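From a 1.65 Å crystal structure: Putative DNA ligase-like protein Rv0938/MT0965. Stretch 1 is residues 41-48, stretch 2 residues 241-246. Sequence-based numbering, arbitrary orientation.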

ATOM      1  N   GLU A  41      12.846   8.336  -1.261  1.00  8.17           N
ATOM      2  CA  GLU A  41      13.203   8.718   0.108  1.00 10.94           C
ATOM      3  C   GLU A  41      12.010   8.544   1.026  1.00 10.12           C
ATOM      4  O   GLU A  41      12.163   7.999   2.131  1.00 11.56           O
ATOM      5  CB  GLU A  41      13.691  10.157   0.168  1.00 10.99           C
ATOM      6  CG  GLU A  41      14.235  10.589   1.564  1.00 14.79           C
ATOM      7  CD  GLU A  41      14.459  12.112   1.691  1.00 15.54           C
ATOM      8  OE1 GLU A  41      14.441  12.824   0.648  1.00 22.90           O
ATOM      9  OE2 GLU A  41      14.692  12.590   2.834  1.00 20.54           O
ATOM     10  N   VAL A  42      10.845   9.020   0.580  1.00  8.22           N
ATOM     11  CA  VAL A  42       9.632   8.953   1.421  1.00  8.44           C
ATOM     12  C   VAL A  42       8.948   7.591   1.356  1.00  8.00           C
ATOM     13  O   VAL A  42       8.286   7.181   2.349  1.00  9.41           O
ATOM     14  CB  VAL A  42       8.618  10.099   1.101  1.00  8.51           C
ATOM     15  CG1 VAL A  42       9.268  11.455   1.336  1.00  8.01           C
ATOM     16  CG2 VAL A  42       8.030   9.989  -0.337  1.00  7.51           C
ATOM     17  N   MET A  43       9.097   6.898   0.223  1.00  6.92           N
ATOM     18  CA  MET A  43       8.448   5.597   0.046  1.00  6.79           C
ATOM     19  C   MET A  43       9.136   4.454   0.812  1.00  6.12           C
ATOM     20  O   MET A  43       8.473   3.552   1.342  1.00  6.98           O
ATOM     21  CB  MET A  43       8.339   5.214  -1.451  1.00  6.61           C
ATOM     22  CG  MET A  43       7.449   4.014  -1.685  1.00  7.73           C
ATOM     23  SD  MET A  43       7.262   3.666  -3.433  1.00  8.38           S
ATOM     24  CE  MET A  43       6.158   2.233  -3.380  1.00  8.56           C
ATOM     25  N   LEU A  44      10.457   4.487   0.871  1.00  6.06           N
ATOM     26  CA  LEU A  44      11.205   3.306   1.340  1.00  5.85           C
ATOM     27  C   LEU A  44      10.872   2.887   2.786  1.00  6.25           C
ATOM     28  O   LEU A  44      10.730   1.673   3.068  1.00  6.49           O
ATOM     29  CB  LEU A  44      12.693   3.478   1.123  1.00  6.90           C
ATOM     30  CG  LEU A  44      13.084   3.337  -0.346  1.00  6.31           C
ATOM     31  CD1 LEU A  44      14.536   3.776  -0.392  1.00 13.19           C
ATOM     32  CD2 LEU A  44      12.907   1.932  -0.860  1.00  8.38           C
ATOM     33  N   GLY A  45      10.642   3.869   3.668  1.00  5.88           N
ATOM     34  CA  GLY A  45      10.443   3.596   5.099  1.00  6.78           C
ATOM     35  C   GLY A  45       9.196   2.742   5.314  1.00  6.80           C
ATOM     36  O   GLY A  45       9.089   1.999   6.293  1.00  8.10           O
ATOM     37  N   HIS A  46       8.243   2.861   4.398  1.00  6.03           N
ATOM     38  CA  HIS A  46       6.952   2.154   4.551  1.00  6.41           C
ATOM     39  C   HIS A  46       6.856   0.784   3.886  1.00  7.07           C
ATOM     40  O   HIS A  46       5.851   0.051   4.085  1.00  6.96           O
ATOM     41  CB  HIS A  46       5.787   3.069   4.138  1.00  7.78           C
ATOM     42  CG  HIS A  46       5.977   4.474   4.609  1.00  7.20           C
ATOM     43  ND1 HIS A  46       5.936   4.822   5.944  1.00  7.93           N
ATOM     44  CD2 HIS A  46       6.278   5.600   3.929  1.00  9.50           C
ATOM     45  CE1 HIS A  46       6.194   6.116   6.056  1.00  8.23           C
ATOM     46  NE2 HIS A  46       6.413   6.606   4.846  1.00  8.49           N
ATOM     47  N   ILE A  47       7.903   0.450   3.114  1.00  7.24           N
ATOM     48  CA  ILE A  47       8.049  -0.861   2.506  1.00  6.66           C
ATOM     49  C   ILE A  47       9.291  -1.625   3.000  1.00  7.88           C
ATOM     50  O   ILE A  47       9.387  -2.824   2.779  1.00  7.62           O
ATOM     51  CB  ILE A  47       7.965  -0.811   0.972  1.00  8.01           C
ATOM     52  CG1 ILE A  47       9.140  -0.021   0.390  1.00  5.78           C
ATOM     53  CG2 ILE A  47       6.669  -0.077   0.558  1.00  8.20           C
ATOM     54  CD1 ILE A  47       9.127   0.038  -1.204  1.00  7.44           C
ATOM     55  N   ALA A  48      10.194  -0.929   3.698  1.00  8.05           N
ATOM     56  CA  ALA A  48      11.371  -1.589   4.316  1.00 10.26           C
ATOM     57  C   ALA A  48      10.944  -2.805   5.145  1.00  9.35           C
ATOM     58  O   ALA A  48       9.964  -2.764   5.907  1.00 10.32           O
ATOM     59  CB  ALA A  48      12.113  -0.611   5.220  1.00 11.73           C
TER
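Stretch 2, residues 241-246: IAPYSL

Stretch 1 is a kinked length of helix that enters from earlier in the chain; stretch 2 has no regular helix or strand and instead folds into a type II beta turn from Ala-242 to Ser-245, closed by Ser-245 N donating to Ala-242 O at 2.9 Å. Tyr-244 takes the third place of that turn with a positive phi of 74°, a conformation more often given to glycine. The two backbones run in opposite senses: Met-43 lies nearest Tyr-244, with 6.0 Å between their CA atoms, and Ile-47 lies nearest Ala-242, with 7.0 Å between theirs. A loop offers no axis, so the match is one of register rather than of crossing angle.

No direct hydrogen bond joins the stretches. One water does the polar work, donating to Met-43 O at 3.0 Å and to Pro-243 O at 2.7 Å, so two carbonyls that could not bond each other are tied through a shared donor.

The rest is packing. Tyr-244, whose CA-to-CB bond points toward the helix, has the largest covered area of either stretch. Val-42 CG2 sits over one face of its ring, 3.6 Å from the centroid and 3.5 Å from Tyr-244 CZ, a CH-pi contact only 18° off the ring normal. At the ring edge, His-46 CD2 approaches Tyr-244 CE2 at 4.3 Å. Met-43, with chi1, chi2 and chi3 all t, extends along the turn: its CG lies 3.8 Å from Tyr-244 CB and 3.5 Å from Pro-243 O, while its CE reaches 3.8 Å from Ser-245 N and 4.2 Å from Ala-242 CB. That same small methyl receives Ile-47, with Ile-47 CG2 to Ala-242 CB at 3.6 Å. The pattern pairs an aromatic ring under a valine methyl, an extended methionine along the turn, an isoleucine on an alanine methyl, and one bridging water between carbonyls.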

ATOM      1  N   ILE A 241      -1.682  -2.451  -1.370  1.00  8.70           N
ATOM      2  CA  ILE A 241      -0.961  -1.441  -2.162  1.00  9.05           C
ATOM      3  C   ILE A 241      -0.134  -0.513  -1.265  1.00  9.65           C
ATOM      4  O   ILE A 241      -0.657   0.058  -0.268  1.00 10.18           O
ATOM      5  CB  ILE A 241      -1.931  -0.615  -3.039  1.00  8.50           C
ATOM      6  CG1 ILE A 241      -1.163   0.242  -4.060  1.00  9.90           C
ATOM      7  CG2 ILE A 241      -2.906   0.278  -2.184  1.00  9.29           C
ATOM      8  CD1 ILE A 241      -0.615  -0.600  -5.261  1.00 13.98           C
ATOM      9  N   ALA A 242       1.131  -0.355  -1.611  1.00 10.02           N
ATOM     10  CA  ALA A 242       2.018   0.438  -0.772  1.00 10.41           C
ATOM     11  C   ALA A 242       1.809   1.934  -0.921  1.00 10.78           C
ATOM     12  O   ALA A 242       1.612   2.417  -2.029  1.00  9.83           O
ATOM     13  CB  ALA A 242       3.430   0.095  -1.060  1.00 11.12           C
ATOM     14  N   PRO A 243       1.900   2.684   0.205  1.00 11.82           N
ATOM     15  CA  PRO A 243       1.857   4.132   0.038  1.00 11.20           C
ATOM     16  C   PRO A 243       2.903   4.585  -1.017  1.00 10.35           C
ATOM     17  O   PRO A 243       4.038   4.047  -1.050  1.00  9.97           O
ATOM     18  CB  PRO A 243       2.240   4.666   1.418  1.00 10.54           C
ATOM     19  CG  PRO A 243       1.752   3.580   2.379  1.00 13.18           C
ATOM     20  CD  PRO A 243       2.033   2.281   1.621  1.00 11.88           C
ATOM     21  N   TYR A 244       2.498   5.564  -1.819  1.00 10.61           N
ATOM     22  CA  TYR A 244       3.304   6.103  -2.947  1.00 10.15           C
ATOM     23  C   TYR A 244       3.398   5.206  -4.195  1.00 10.60           C
ATOM     24  O   TYR A 244       3.903   5.651  -5.229  1.00 11.57           O
ATOM     25  CB  TYR A 244       4.697   6.507  -2.508  1.00 10.88           C
ATOM     26  CG  TYR A 244       4.674   7.570  -1.437  1.00  9.08           C
ATOM     27  CD1 TYR A 244       4.449   8.916  -1.792  1.00 11.06           C
ATOM     28  CD2 TYR A 244       4.919   7.254  -0.090  1.00 10.41           C
ATOM     29  CE1 TYR A 244       4.441   9.923  -0.820  1.00 14.02           C
ATOM     30  CE2 TYR A 244       4.912   8.268   0.905  1.00 12.29           C
ATOM     31  CZ  TYR A 244       4.673   9.591   0.515  1.00 13.33           C
ATOM     32  OH  TYR A 244       4.655  10.601   1.420  1.00 13.92           O
ATOM     33  N   SER A 245       2.880   3.980  -4.108  1.00  9.86           N
ATOM     34  CA  SER A 245       2.827   3.155  -5.339  1.00  9.82           C
ATOM     35  C   SER A 245       1.918   3.796  -6.376  1.00 10.23           C
ATOM     36  O   SER A 245       0.835   4.337  -6.042  1.00  9.26           O
ATOM     37  CB  SER A 245       2.279   1.746  -5.041  1.00  9.71           C
ATOM     38  OG  SER A 245       2.295   0.931  -6.234  1.00 10.05           O
ATOM     39  N   LEU A 246       2.322   3.682  -7.634  1.00  8.93           N
ATOM     40  CA  LEU A 246       1.430   3.976  -8.761  1.00  9.34           C
ATOM     41  C   LEU A 246       0.344   2.902  -8.759  1.00  9.54           C
ATOM     42  O   LEU A 246       0.517   1.815  -8.143  1.00  9.81           O
ATOM     43  CB  LEU A 246       2.207   3.890 -10.094  1.00 10.79           C
ATOM     44  CG  LEU A 246       3.171   5.042 -10.374  1.00 12.01           C
ATOM     45  CD1 LEU A 246       4.112   4.714 -11.509  1.00 13.14           C
ATOM     46  CD2 LEU A 246       2.401   6.288 -10.757  1.00 16.74           C
TER
HETATM   47  O   HOH W   1       5.496   3.037   1.017  1.00 17.92           O